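Local coordinates for universal stress protein (Pseudomonas aeruginosa UCBPP-PA14, PDB 7MQ5) that is of unknown function but, like other universal stress proteins, probably helps the cell to withstand stress, at residues A[95-100]-A[125-130]; A[105-110]-A[263-268]; A[136-141]-A[173-178]; A[224-229]-A[256-261]; A[240-245]-A[272-277]. One frame throughout, in Å; residues are numbered along the deposited sequence.

Overall arrangement
All five contacts belong to one layered alpha/beta chain built on a continuous central sheet. Contacts 3 and 5 adjoin in it, with centres about 11 Å apart, because strands 136-141 and 240-244 are neighbours. Contact 1 lies beyond the antiparallel junction of strands 123-126 and 270-274, its centre about 16 Å from that of contact 5 and about 21 Å from that of contact 3. Contact 2 touches contact 1, with centres about 9 Å apart, and Lys127 joins them. Contact 4 pairs helices packed against contacts 3 and 5, its centre about 12 Å from each of theirs. By analogy with nucleotide-binding relatives, residues 244-258 probably form the equivalent loop, beside contacts 4 and 5.

Contact 1. Residues A[95-100]-A[125-130]; sequences KQHFPD and MTKTAR
His97 leaves the end of strand 92-96 and reaches across to Thr126 and Lys127. Its CB lies 3.3 Å from Thr126 O, and it also approaches CE of selenomethionine Met125, at least in the conformer given of the two deposited. CG is anti to the backbone N (chi1 168°), beside the carbonyl carbon, and the ring then lies near Lys127. There Lys127 CE comes up obliquely to the imidazole, 3.7 Å from ND1. In the ring plane, a water stands 2.8 Å from ND1 and donates to Lys127 O, so it joins the two segments. NE2 at the tip donates to Ile107 O, while Pro99 CD rests over one ring face, displaced toward the rim. A histidine suits this place because its two nitrogens can serve two different partners while its flat body packs.

The backbones are parallel neighbours closing the beta-alpha-beta unit of strand 92-96, helix 110-118 and strand 123-126. Thr126 N donates to Lys95 O at 2.9 Å, and His97 N to Thr126 O at 2.8 Å, the latter almost straight (171° at the hydrogen). Where the strands lie closest, Thr126 OG1 sits 3.2 Å from Gln96 CA, and the two side chains cross at about a right angle. The amide of Gln96 goes on to Glu20 and Leu22. On the sheet face of Lys95 and Met125, the ammonium of Lys95 bonds Gln96 O and forms a salt bridge with Asp112 of helix 110-118. Lys127 NZ continues past His97 to Leu267 O.

Contact 2. Residues A[105-110]-A[263-268]; sequences KAILTP and VLDTLE
Asp265 and Leu108 make the one direct hydrogen bond between the two segments: Leu108 N donates to Asp265 OD1 at 2.9 Å, nearly straight at 165°, and meets the oxygen from above the carboxylate plane. The same oxygen accepts from Trp113 NE1 of helix 110-118, so two N-H groups grip one atom. The other oxygen, OD2, is served by a water at 2.8 Å, which also donates to Leu108 O. Aspartate suits the spot because its short carboxylate can serve a backbone N-H and a bridging water together.

A second polar group consists of carbonyls. Ala106 O and Asp265 O, both acceptors, stand only 3.3 Å apart, and small Ala106 brings its CB to 3.4 Å from Asp265 O, where the chain passes close. Lys127 NZ gathers three carbonyls, Ala106 O, Leu264 O and Leu267 O, drawing both segments round one charge.

Apolar contacts fill in round these bonds. Leu108 CD1 lies 4.0 Å from Leu264 CB, the two side chains crossing at a slant, and both pack on Trp113 and Leu116.

Val263 O accepts from both Thr266 N and Leu267 N near the C-terminal end of helix 258-264. The arrangement thus joins the loop before helix 110-118 to that end of helix 258-264, within the Rossmann-like alpha/beta architecture of the HUP superfamily.

Contact 3. Residues A[136-141]-A[173-178]; sequences KILAAV and HVISAH
The imidazole of His173 presents its edge to strand 136-141, with Ile137 O in its plane and 3.6 Å from CD2. The methylenes of Lys136 approach the ring aslant: CG and CD each come to 3.6 Å from NE2. CG of His173 is anti to its carbonyl carbon (chi1 -48°), which sets it beside the backbone N, and NE2 finds its hydrogen-bond partner in Thr171 OG1. A long lysine fits here since its aliphatic part passes close to NE2 while its ammonium runs on beyond.

Farther along, the contacts between side chains are mainly apolar. On the face that also bears His173, Leu138 CD1 lies 3.8 Å from Ile175 CG2, and the small CB of Ala140 meets that same methyl. On the face of Ala139 and Val174, Val141 CG2 touches Val174 CG1 at 3.7 Å. Beta-branched Ile and Val favour extended backbone, and the alanines let helices come close to the sheet.

Four parallel-ladder bonds run between the backbones: His173 N to Ile137 O, Ala139 N to His173 O, Ile175 N to Ala139 O and Val141 N to Ile175 O, all 2.9 to 3.0 Å. The strand axes diverge by 28°, the twist of such a sheet, and near the C-terminal end a water donates to both Val141 O and Ala177 O.

Helix 148-167 makes the crossover linking the two strands and packs on Ala139 and Val141, while helix 225-236 lies against Ile175 and Ala177; strand 240-244 flanks 136-141 and strand 218-222 flanks 171-178.

Contact 4. Residues A[224-229]-A[256-261]; sequences PADVLI and IGNTAE
Thr259 CG2 overlaps Ala225 CB at 3.9 Å and Ile229 CD1 at 4.0 Å, so one methyl touches two side chains of the other helix. The helices are 225-236 and 258-264, neighbours on one side of the central sheet in the Rossmann-like fold of the universal stress family, and they meet near their N-terminal ends. With its methyl anti to the backbone N (chi1 -65° to OG1), the threonine turns CG2 toward the other helix; the side chains of Ile229 and Thr259 cross at about a right angle. Ala225, one turn before Ile229, is small enough to let the helices approach, and the backbones come nearest at Asp226 and Thr259, whose CA atoms are 4.8 Å apart. Beneath, Ile229 reaches Ile175 and Ala225 reaches Ala177 of strand 171-178.

Both helices begin here. Pro224 stands at one N-cap, and its O accepts from Val227 N and Leu228 N in the first turn. Gly257 holds the other, with phi at 94°, a backbone shape that favours glycine because a CB would press on the preceding carbonyl oxygen. Gly257 stands where the glycine-rich loop of some nucleotide-binding relatives probably ends. No direct hydrogen bond joins the segments; instead a water donates to Asp226 OD2 at 2.6 Å and accepts from Asn258 ND2 at 3.0 Å.

Contact 5. Residues A[240-245]-A[272-277]; sequences VTVIGT and LVLKPD
Val242 lies beside Leu272, the two side chains pointing the same way, with CG1 of the valine 4.1 Å from Leu272 CD2. The same CG1 comes to 3.8 Å from Leu274 CD1, and helix 148-167 closes over the cluster through Ala161 and His160. Across the sheet, Ile243 and Val273 turn instead to helix 258-264, where Leu264 meets both; beta-branched residues suit such extended strands.

Outward from this core, the backbones pair in parallel. Leu272 N donates to Thr241 O, Ile243 N to Leu272 O and Leu274 N to Ile243 O. Gly244 CA makes a CA-H...O contact of 3.2 Å with Leu274 O.

Thr245 follows. Its CG2, anti to the carbonyl carbon, packs on Val273 CG1 at 3.8 Å, while OG1 lies against Pro276 CD at 3.4 Å and Lys275 CA at 3.5 Å. At the polar edge Thr245 N donates to Leu274 O at 2.9 Å, and Lys275 sends its ammonium to Leu116 O and Ala119 O.

Two parallel strands joined through helix 258-264 form a classic beta-alpha-beta crossover.

Contact 1. Residues A[95-100]-A[125-130]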
# COMPACT_ATOMS: atom_id res chain seq x y z
N LYS A 95 -8.37 -2.28 -1.82
CA LYS A 95 -9.02 -3.55 -2.19
C LYS A 95 -8.66 -4.61 -1.15
O LYS A 95 -7.49 -4.70 -0.75
CB LYS A 95 -8.58 -4.00 -3.58
CG LYS A 95 -9.28 -5.27 -4.01
CD LYS A 95 -9.01 -5.74 -5.41
CE LYS A 95 -9.70 -7.07 -5.69
NZ LYS A 95 -9.18 -8.17 -4.83
N GLN A 96 -9.65 -5.40 -0.76
CA GLN A 96 -9.39 -6.51 0.18
C GLN A 96 -8.89 -7.74 -0.58
O GLN A 96 -9.43 -8.08 -1.66
CB GLN A 96 -10.64 -6.83 0.98
CG GLN A 96 -10.45 -8.00 1.93
CD GLN A 96 -11.52 -8.14 2.98
OE1 GLN A 96 -12.53 -7.42 3.01
NE2 GLN A 96 -11.31 -9.09 3.87
N HIS A 97 -7.90 -8.39 -0.00
CA HIS A 97 -7.34 -9.65 -0.52
C HIS A 97 -8.22 -10.82 -0.10
O HIS A 97 -8.53 -10.95 1.10
CB HIS A 97 -5.94 -9.84 0.05
CG HIS A 97 -5.38 -11.20 -0.16
ND1 HIS A 97 -4.99 -11.99 0.89
CD2 HIS A 97 -5.14 -11.89 -1.29
CE1 HIS A 97 -4.53 -13.13 0.42
NE2 HIS A 97 -4.61 -13.09 -0.92
N PHE A 98 -8.63 -11.62 -1.09
CA PHE A 98 -9.38 -12.89 -0.87
C PHE A 98 -8.59 -14.00 -1.55
O PHE A 98 -8.55 -14.06 -2.78
CB PHE A 98 -10.82 -12.78 -1.37
CG PHE A 98 -11.67 -11.77 -0.64
CD1 PHE A 98 -12.21 -12.06 0.60
CD2 PHE A 98 -11.92 -10.53 -1.18
CE1 PHE A 98 -12.96 -11.13 1.29
CE2 PHE A 98 -12.68 -9.59 -0.50
CZ PHE A 98 -13.20 -9.89 0.73
N PRO A 99 -7.86 -14.84 -0.80
CA PRO A 99 -7.04 -15.89 -1.40
C PRO A 99 -7.85 -16.98 -2.11
O PRO A 99 -8.95 -17.28 -1.68
CB PRO A 99 -6.28 -16.51 -0.22
CG PRO A 99 -7.15 -16.19 0.98
CD PRO A 99 -7.76 -14.84 0.67
N ASP A 100 -7.26 -17.55 -3.17
CA ASP A 100 -7.90 -18.64 -3.95
C ASP A 100 -7.84 -19.97 -3.18
O ASP A 100 -8.78 -20.77 -3.34
CB ASP A 100 -7.23 -18.83 -5.32
CG ASP A 100 -7.57 -17.76 -6.34
OD1 ASP A 100 -8.64 -17.13 -6.21
OD2 ASP A 100 -6.76 -17.56 -7.27
N MSE A 125 -3.70 -3.00 -0.25
CA MSE A 125 -4.25 -4.34 -0.25
C MSE A 125 -4.50 -4.73 1.20
O MSE A 125 -3.55 -4.85 1.96
CB MSE A 125 -3.26 -5.33 -0.85
CG MSE A 125 -2.95 -5.12 -2.31
SE MSE A 125 -4.50 -5.38 -3.47
CE MSE A 125 -5.02 -7.17 -2.87
N THR A 126 -5.77 -4.88 1.59
CA THR A 126 -6.05 -5.24 2.98
C THR A 126 -5.95 -6.76 3.12
O THR A 126 -6.56 -7.48 2.32
CB THR A 126 -7.36 -4.63 3.49
OG1 THR A 126 -8.51 -5.34 3.00
CG2 THR A 126 -7.50 -3.17 3.15
N LYS A 127 -5.19 -7.22 4.11
CA LYS A 127 -4.98 -8.68 4.29
C LYS A 127 -5.37 -9.16 5.69
O LYS A 127 -5.36 -10.39 5.90
CB LYS A 127 -3.52 -9.05 4.01
CG LYS A 127 -3.01 -8.67 2.63
CD LYS A 127 -1.64 -9.22 2.30
CE LYS A 127 -1.69 -10.69 1.95
NZ LYS A 127 -0.33 -11.24 1.69
N THR A 128 -5.68 -8.25 6.61
CA THR A 128 -6.04 -8.66 7.99
C THR A 128 -7.34 -7.95 8.37
O THR A 128 -7.61 -6.87 7.84
CB THR A 128 -4.92 -8.34 8.99
OG1 THR A 128 -5.33 -8.80 10.28
CG2 THR A 128 -4.58 -6.87 9.07
N ALA A 129 -8.11 -8.57 9.26
CA ALA A 129 -9.34 -7.93 9.77
C ALA A 129 -9.04 -7.13 11.04
O ALA A 129 -9.95 -6.45 11.53
CB ALA A 129 -10.39 -8.97 10.04
N ARG A 130 -7.81 -7.21 11.54
CA ARG A 130 -7.47 -6.45 12.76
C ARG A 130 -7.67 -4.95 12.52
O ARG A 130 -7.31 -4.45 11.46
CB ARG A 130 -6.03 -6.71 13.18
CG ARG A 130 -5.77 -8.12 13.69
CD ARG A 130 -4.29 -8.24 13.98
NE ARG A 130 -3.51 -8.39 12.75
CZ ARG A 130 -2.29 -7.88 12.55
NH1 ARG A 130 -1.73 -7.11 13.45
NH2 ARG A 130 -1.67 -8.11 11.41
O HOH W 1 -8.23 -9.88 3.74
O HOH W 2 -5.50 -12.17 3.60

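Contact 2. Residues A[105-110]-A[263-268]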
# COMPACT_ATOMS: atom_id res chain seq x y z
N LYS A 105 -3.15 -18.96 2.30
CA LYS A 105 -3.96 -17.75 2.60
C LYS A 105 -3.24 -16.43 2.30
O LYS A 105 -3.97 -15.46 2.11
CB LYS A 105 -4.40 -17.74 4.07
CG LYS A 105 -5.37 -18.85 4.48
CD LYS A 105 -5.79 -18.77 5.93
CE LYS A 105 -6.75 -19.86 6.34
NZ LYS A 105 -8.01 -19.82 5.56
N ALA A 106 -1.91 -16.38 2.27
CA ALA A 106 -1.21 -15.07 2.08
C ALA A 106 -0.93 -14.76 0.60
O ALA A 106 -0.62 -13.61 0.30
CB ALA A 106 0.06 -15.03 2.89
N ILE A 107 -1.11 -15.74 -0.29
CA ILE A 107 -0.79 -15.58 -1.74
C ILE A 107 -1.82 -14.69 -2.43
O ILE A 107 -3.02 -15.02 -2.40
CB ILE A 107 -0.72 -16.97 -2.40
CG1 ILE A 107 0.25 -17.91 -1.68
CG2 ILE A 107 -0.41 -16.85 -3.88
CD1 ILE A 107 1.68 -17.42 -1.66
N LEU A 108 -1.36 -13.61 -3.09
CA LEU A 108 -2.31 -12.74 -3.83
C LEU A 108 -2.78 -13.47 -5.09
O LEU A 108 -2.02 -14.29 -5.65
CB LEU A 108 -1.63 -11.42 -4.21
CG LEU A 108 -1.04 -10.59 -3.07
CD1 LEU A 108 -0.56 -9.26 -3.62
CD2 LEU A 108 -2.04 -10.37 -1.94
N THR A 109 -3.97 -13.14 -5.56
CA THR A 109 -4.48 -13.76 -6.80
C THR A 109 -3.76 -13.19 -8.01
O THR A 109 -3.21 -12.10 -7.98
CB THR A 109 -5.99 -13.53 -6.96
OG1 THR A 109 -6.21 -12.16 -7.30
CG2 THR A 109 -6.76 -13.93 -5.72
N PRO A 110 -3.76 -13.91 -9.15
CA PRO A 110 -3.17 -13.37 -10.37
C PRO A 110 -3.79 -12.02 -10.76
O PRO A 110 -3.07 -11.15 -11.21
CB PRO A 110 -3.46 -14.48 -11.39
CG PRO A 110 -3.46 -15.74 -10.57
CD PRO A 110 -4.13 -15.34 -9.28
N VAL A 263 7.46 -10.38 -0.55
CA VAL A 263 6.84 -9.77 0.66
C VAL A 263 5.30 -9.72 0.50
O VAL A 263 4.58 -10.05 1.46
CB VAL A 263 7.48 -8.39 0.90
CG1 VAL A 263 6.74 -7.57 1.94
CG2 VAL A 263 8.95 -8.54 1.24
N LEU A 264 4.81 -9.30 -0.66
CA LEU A 264 3.34 -9.17 -0.84
C LEU A 264 2.62 -10.51 -0.71
O LEU A 264 1.47 -10.52 -0.29
CB LEU A 264 3.07 -8.52 -2.20
CG LEU A 264 2.98 -7.00 -2.17
CD1 LEU A 264 3.28 -6.38 -3.53
CD2 LEU A 264 1.63 -6.57 -1.63
N ASP A 265 3.30 -11.60 -1.07
CA ASP A 265 2.71 -12.96 -1.01
C ASP A 265 2.95 -13.61 0.36
O ASP A 265 2.49 -14.74 0.53
CB ASP A 265 3.30 -13.86 -2.10
CG ASP A 265 2.56 -13.84 -3.44
OD1 ASP A 265 1.49 -13.19 -3.53
OD2 ASP A 265 3.06 -14.49 -4.38
N THR A 266 3.61 -12.91 1.29
CA THR A 266 3.99 -13.50 2.61
C THR A 266 3.38 -12.71 3.77
O THR A 266 3.00 -13.31 4.77
CB THR A 266 5.53 -13.53 2.77
OG1 THR A 266 6.08 -14.22 1.66
CG2 THR A 266 5.99 -14.19 4.06
N LEU A 267 3.32 -11.40 3.65
CA LEU A 267 2.84 -10.58 4.79
C LEU A 267 1.41 -10.94 5.17
O LEU A 267 0.58 -11.23 4.27
CB LEU A 267 2.91 -9.10 4.41
CG LEU A 267 4.31 -8.49 4.35
CD1 LEU A 267 4.23 -7.11 3.72
CD2 LEU A 267 4.95 -8.40 5.73
N GLU A 268 1.13 -10.85 6.46
CA GLU A 268 -0.23 -11.04 7.02
C GLU A 268 -0.83 -9.67 7.35
O GLU A 268 -2.03 -9.61 7.62
CB GLU A 268 -0.17 -11.96 8.24
CG GLU A 268 0.31 -13.36 7.89
CD GLU A 268 0.34 -14.39 9.02
OE1 GLU A 268 0.55 -14.00 10.18
OE2 GLU A 268 0.11 -15.58 8.72
O HOH W 3 0.83 -14.98 -6.02

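Contact 3. Residues A[136-141]-A[173-178]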
# COMPACT_ATOMS: atom_id res chain seq x y z
N LYS A 136 0.61 -1.26 15.09
CA LYS A 136 1.98 -0.90 14.67
C LYS A 136 2.05 -0.82 13.15
O LYS A 136 1.56 -1.74 12.46
CB LYS A 136 2.99 -1.90 15.24
CG LYS A 136 3.02 -1.92 16.76
CD LYS A 136 4.12 -2.76 17.34
CE LYS A 136 4.09 -2.79 18.86
NZ LYS A 136 5.08 -3.72 19.42
N ILE A 137 2.62 0.27 12.65
CA ILE A 137 2.80 0.54 11.21
C ILE A 137 4.28 0.33 10.89
O ILE A 137 5.11 0.95 11.57
CB ILE A 137 2.35 1.97 10.87
CG1 ILE A 137 1.01 2.34 11.51
CG2 ILE A 137 2.37 2.20 9.36
CD1 ILE A 137 -0.13 1.40 11.19
N LEU A 138 4.57 -0.48 9.88
CA LEU A 138 5.97 -0.78 9.52
C LEU A 138 6.29 -0.20 8.14
O LEU A 138 5.57 -0.48 7.20
CB LEU A 138 6.17 -2.30 9.51
CG LEU A 138 7.57 -2.77 9.14
CD1 LEU A 138 8.61 -2.26 10.14
CD2 LEU A 138 7.58 -4.28 9.06
N ALA A 139 7.35 0.60 8.06
CA ALA A 139 7.85 1.13 6.78
C ALA A 139 9.10 0.34 6.38
O ALA A 139 9.98 0.17 7.23
CB ALA A 139 8.18 2.60 6.92
N ALA A 140 9.18 -0.12 5.13
CA ALA A 140 10.35 -0.87 4.64
C ALA A 140 11.20 0.02 3.73
O ALA A 140 10.69 0.51 2.72
CB ALA A 140 9.91 -2.12 3.92
N VAL A 141 12.46 0.23 4.09
CA VAL A 141 13.41 1.04 3.29
C VAL A 141 14.76 0.30 3.21
O VAL A 141 14.88 -0.82 3.75
CB VAL A 141 13.56 2.43 3.91
CG1 VAL A 141 12.23 3.18 3.98
CG2 VAL A 141 14.21 2.34 5.29
N HIS A 173 7.29 2.15 12.96
CA HIS A 173 8.51 1.32 13.02
C HIS A 173 9.11 1.27 11.61
O HIS A 173 8.33 1.36 10.63
CB HIS A 173 8.16 -0.06 13.61
CG HIS A 173 7.33 0.03 14.86
ND1 HIS A 173 7.86 -0.11 16.14
CD2 HIS A 173 6.02 0.32 15.04
CE1 HIS A 173 6.91 0.07 17.03
NE2 HIS A 173 5.76 0.34 16.38
N VAL A 174 10.42 1.11 11.51
CA VAL A 174 11.11 1.05 10.20
C VAL A 174 12.00 -0.19 10.15
O VAL A 174 12.70 -0.45 11.12
CB VAL A 174 11.94 2.31 9.95
CG1 VAL A 174 12.67 2.26 8.63
CG2 VAL A 174 11.09 3.57 10.05
N ILE A 175 11.95 -0.92 9.04
CA ILE A 175 12.88 -2.06 8.79
C ILE A 175 13.76 -1.67 7.60
O ILE A 175 13.23 -1.30 6.53
CB ILE A 175 12.17 -3.42 8.57
CG1 ILE A 175 13.14 -4.56 8.23
CG2 ILE A 175 11.09 -3.30 7.51
CD1 ILE A 175 14.21 -4.82 9.25
N SER A 176 15.07 -1.70 7.84
CA SER A 176 16.07 -1.49 6.78
C SER A 176 16.82 -2.81 6.61
O SER A 176 17.47 -3.24 7.56
CB SER A 176 17.03 -0.37 7.11
OG SER A 176 17.96 -0.19 6.06
N ALA A 177 16.65 -3.43 5.45
CA ALA A 177 17.31 -4.72 5.17
C ALA A 177 18.33 -4.45 4.07
O ALA A 177 17.94 -4.08 2.95
CB ALA A 177 16.30 -5.76 4.77
N HIS A 178 19.60 -4.57 4.45
CA HIS A 178 20.75 -4.32 3.55
C HIS A 178 21.42 -5.66 3.24
O HIS A 178 21.66 -6.45 4.15
CB HIS A 178 21.68 -3.31 4.22
CG HIS A 178 22.76 -2.79 3.33
ND1 HIS A 178 22.52 -1.82 2.37
CD2 HIS A 178 24.08 -3.07 3.27
CE1 HIS A 178 23.64 -1.55 1.74
NE2 HIS A 178 24.61 -2.30 2.28
O HOH W 4 15.23 -3.43 2.55

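Contact 4. Residues A[224-229]-A[256-261]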
# COMPACT_ATOMS: atom_id res chain seq x y z
N PRO A 224 18.71 -11.06 3.50
CA PRO A 224 17.78 -10.91 2.38
C PRO A 224 16.53 -10.09 2.78
O PRO A 224 15.85 -10.47 3.70
CB PRO A 224 17.42 -12.36 2.00
CG PRO A 224 18.38 -13.25 2.78
CD PRO A 224 18.81 -12.44 3.99
N ALA A 225 16.26 -8.98 2.07
CA ALA A 225 15.09 -8.13 2.41
C ALA A 225 13.78 -8.92 2.27
O ALA A 225 12.83 -8.65 3.05
CB ALA A 225 15.07 -6.90 1.53
N ASP A 226 13.74 -9.86 1.34
CA ASP A 226 12.51 -10.67 1.10
C ASP A 226 12.18 -11.51 2.34
O ASP A 226 11.02 -11.95 2.46
CB ASP A 226 12.63 -11.54 -0.15
CG ASP A 226 13.72 -12.60 -0.09
OD1 ASP A 226 14.81 -12.28 0.40
OD2 ASP A 226 13.47 -13.73 -0.56
N VAL A 227 13.14 -11.82 3.22
CA VAL A 227 12.74 -12.58 4.45
C VAL A 227 12.80 -11.64 5.66
O VAL A 227 12.03 -11.85 6.62
CB VAL A 227 13.59 -13.85 4.67
CG1 VAL A 227 13.51 -14.78 3.47
CG2 VAL A 227 15.04 -13.52 5.01
N LEU A 228 13.64 -10.61 5.60
CA LEU A 228 13.77 -9.72 6.79
C LEU A 228 12.52 -8.86 6.98
O LEU A 228 12.11 -8.68 8.14
CB LEU A 228 15.03 -8.86 6.65
CG LEU A 228 16.35 -9.62 6.75
CD1 LEU A 228 17.53 -8.68 6.54
CD2 LEU A 228 16.47 -10.34 8.08
N ILE A 229 11.92 -8.38 5.89
CA ILE A 229 10.72 -7.50 6.01
C ILE A 229 9.59 -8.31 6.65
O ILE A 229 9.02 -7.87 7.65
CB ILE A 229 10.36 -6.82 4.68
CG1 ILE A 229 11.44 -5.81 4.27
CG2 ILE A 229 8.98 -6.19 4.75
CD1 ILE A 229 11.39 -5.40 2.82
N ILE A 256 7.64 -4.75 -10.49
CA ILE A 256 7.40 -4.91 -9.03
C ILE A 256 8.74 -5.23 -8.33
O ILE A 256 9.08 -4.57 -7.32
CB ILE A 256 6.33 -5.97 -8.75
CG1 ILE A 256 4.96 -5.58 -9.30
CG2 ILE A 256 6.28 -6.28 -7.26
CD1 ILE A 256 4.31 -4.44 -8.60
N GLY A 257 9.49 -6.18 -8.89
CA GLY A 257 10.77 -6.59 -8.31
C GLY A 257 10.62 -7.79 -7.40
O GLY A 257 9.56 -7.96 -6.79
N ASN A 258 11.70 -8.54 -7.21
CA ASN A 258 11.62 -9.78 -6.40
C ASN A 258 11.26 -9.49 -4.94
O ASN A 258 10.46 -10.25 -4.36
CB ASN A 258 12.92 -10.58 -6.41
CG ASN A 258 12.79 -11.88 -5.65
OD1 ASN A 258 12.11 -12.80 -6.10
ND2 ASN A 258 13.45 -11.98 -4.51
N THR A 259 11.85 -8.46 -4.33
CA THR A 259 11.57 -8.25 -2.88
C THR A 259 10.07 -8.02 -2.69
O THR A 259 9.46 -8.69 -1.85
CB THR A 259 12.39 -7.10 -2.28
OG1 THR A 259 13.76 -7.49 -2.34
CG2 THR A 259 12.01 -6.78 -0.85
N ALA A 260 9.50 -7.08 -3.44
CA ALA A 260 8.07 -6.78 -3.25
C ALA A 260 7.21 -7.99 -3.63
O ALA A 260 6.20 -8.21 -2.95
CB ALA A 260 7.69 -5.53 -4.02
N GLU A 261 7.61 -8.76 -4.64
CA GLU A 261 6.81 -9.95 -5.02
C GLU A 261 6.72 -10.92 -3.84
O GLU A 261 5.61 -11.33 -3.44
CB GLU A 261 7.43 -10.67 -6.22
CG GLU A 261 7.22 -9.94 -7.54
CD GLU A 261 7.85 -10.65 -8.73
OE1 GLU A 261 8.62 -11.60 -8.52
OE2 GLU A 261 7.55 -10.24 -9.87
O HOH W 5 13.50 -14.61 -2.98

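Contact 5. Residues A[240-245]-A[272-277]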
# COMPACT_ATOMS: atom_id res chain seq x y z
N VAL A 240 -0.14 -2.76 9.33
CA VAL A 240 0.10 -2.21 7.97
C VAL A 240 1.61 -2.22 7.72
O VAL A 240 2.34 -1.81 8.63
CB VAL A 240 -0.41 -0.77 7.79
CG1 VAL A 240 -0.08 -0.23 6.40
CG2 VAL A 240 -1.89 -0.63 8.10
N THR A 241 2.01 -2.65 6.53
CA THR A 241 3.41 -2.52 6.07
C THR A 241 3.37 -1.65 4.81
O THR A 241 2.57 -1.93 3.92
CB THR A 241 4.09 -3.88 5.82
OG1 THR A 241 4.02 -4.66 7.02
CG2 THR A 241 5.54 -3.73 5.43
N VAL A 242 4.23 -0.65 4.75
CA VAL A 242 4.34 0.25 3.58
C VAL A 242 5.63 -0.12 2.86
O VAL A 242 6.71 -0.12 3.49
CB VAL A 242 4.33 1.73 3.99
CG1 VAL A 242 4.38 2.60 2.75
CG2 VAL A 242 3.13 2.06 4.87
N ILE A 243 5.52 -0.44 1.57
CA ILE A 243 6.69 -0.84 0.76
C ILE A 243 6.69 -0.07 -0.56
O ILE A 243 5.64 0.49 -0.96
CB ILE A 243 6.69 -2.36 0.47
CG1 ILE A 243 5.58 -2.77 -0.50
CG2 ILE A 243 6.65 -3.17 1.76
CD1 ILE A 243 5.66 -4.21 -0.94
N GLY A 244 7.86 -0.02 -1.17
CA GLY A 244 8.01 0.53 -2.52
C GLY A 244 8.44 -0.57 -3.47
O GLY A 244 9.09 -1.54 -3.03
N THR A 245 8.02 -0.48 -4.71
CA THR A 245 8.49 -1.38 -5.78
C THR A 245 9.93 -0.97 -6.18
O THR A 245 10.44 0.06 -5.70
CB THR A 245 7.48 -1.39 -6.93
OG1 THR A 245 7.36 -0.05 -7.42
CG2 THR A 245 6.13 -1.92 -6.49
N LEU A 272 0.52 -1.38 1.90
CA LEU A 272 0.41 -0.19 1.04
C LEU A 272 1.59 -0.23 0.08
O LEU A 272 2.75 -0.21 0.54
CB LEU A 272 0.42 1.09 1.88
CG LEU A 272 0.34 2.37 1.07
CD1 LEU A 272 -0.96 2.46 0.29
CD2 LEU A 272 0.52 3.60 1.94
N VAL A 273 1.29 -0.33 -1.21
CA VAL A 273 2.32 -0.47 -2.26
C VAL A 273 2.49 0.85 -3.01
O VAL A 273 1.53 1.32 -3.64
CB VAL A 273 1.92 -1.61 -3.22
CG1 VAL A 273 2.97 -1.78 -4.31
CG2 VAL A 273 1.69 -2.91 -2.47
N LEU A 274 3.69 1.42 -2.90
CA LEU A 274 4.05 2.67 -3.58
C LEU A 274 5.02 2.36 -4.72
O LEU A 274 5.73 1.36 -4.64
CB LEU A 274 4.70 3.62 -2.56
CG LEU A 274 3.86 3.90 -1.32
CD1 LEU A 274 4.62 4.81 -0.37
CD2 LEU A 274 2.52 4.50 -1.69
N LYS A 275 5.02 3.22 -5.73
CA LYS A 275 5.94 3.06 -6.87
C LYS A 275 6.76 4.33 -7.04
O LYS A 275 6.33 5.40 -6.63
CB LYS A 275 5.19 2.77 -8.16
CG LYS A 275 4.30 1.53 -8.14
CD LYS A 275 3.75 1.21 -9.50
CE LYS A 275 2.90 -0.05 -9.54
NZ LYS A 275 1.53 0.13 -8.99
N PRO A 276 7.96 4.23 -7.65
CA PRO A 276 8.75 5.42 -7.94
C PRO A 276 7.97 6.39 -8.83
O PRO A 276 7.20 5.97 -9.67
CB PRO A 276 9.97 4.87 -8.71
CG PRO A 276 10.07 3.43 -8.26
CD PRO A 276 8.64 2.99 -8.05
N ASP A 277 8.23 7.68 -8.65
CA ASP A 277 7.53 8.73 -9.44
C ASP A 277 7.65 8.49 -10.95
O ASP A 277 6.64 8.69 -11.65
CB ASP A 277 8.05 10.13 -9.10
CG ASP A 277 7.73 10.60 -7.70
OD1 ASP A 277 6.86 10.00 -7.06
OD2 ASP A 277 8.35 11.60 -7.27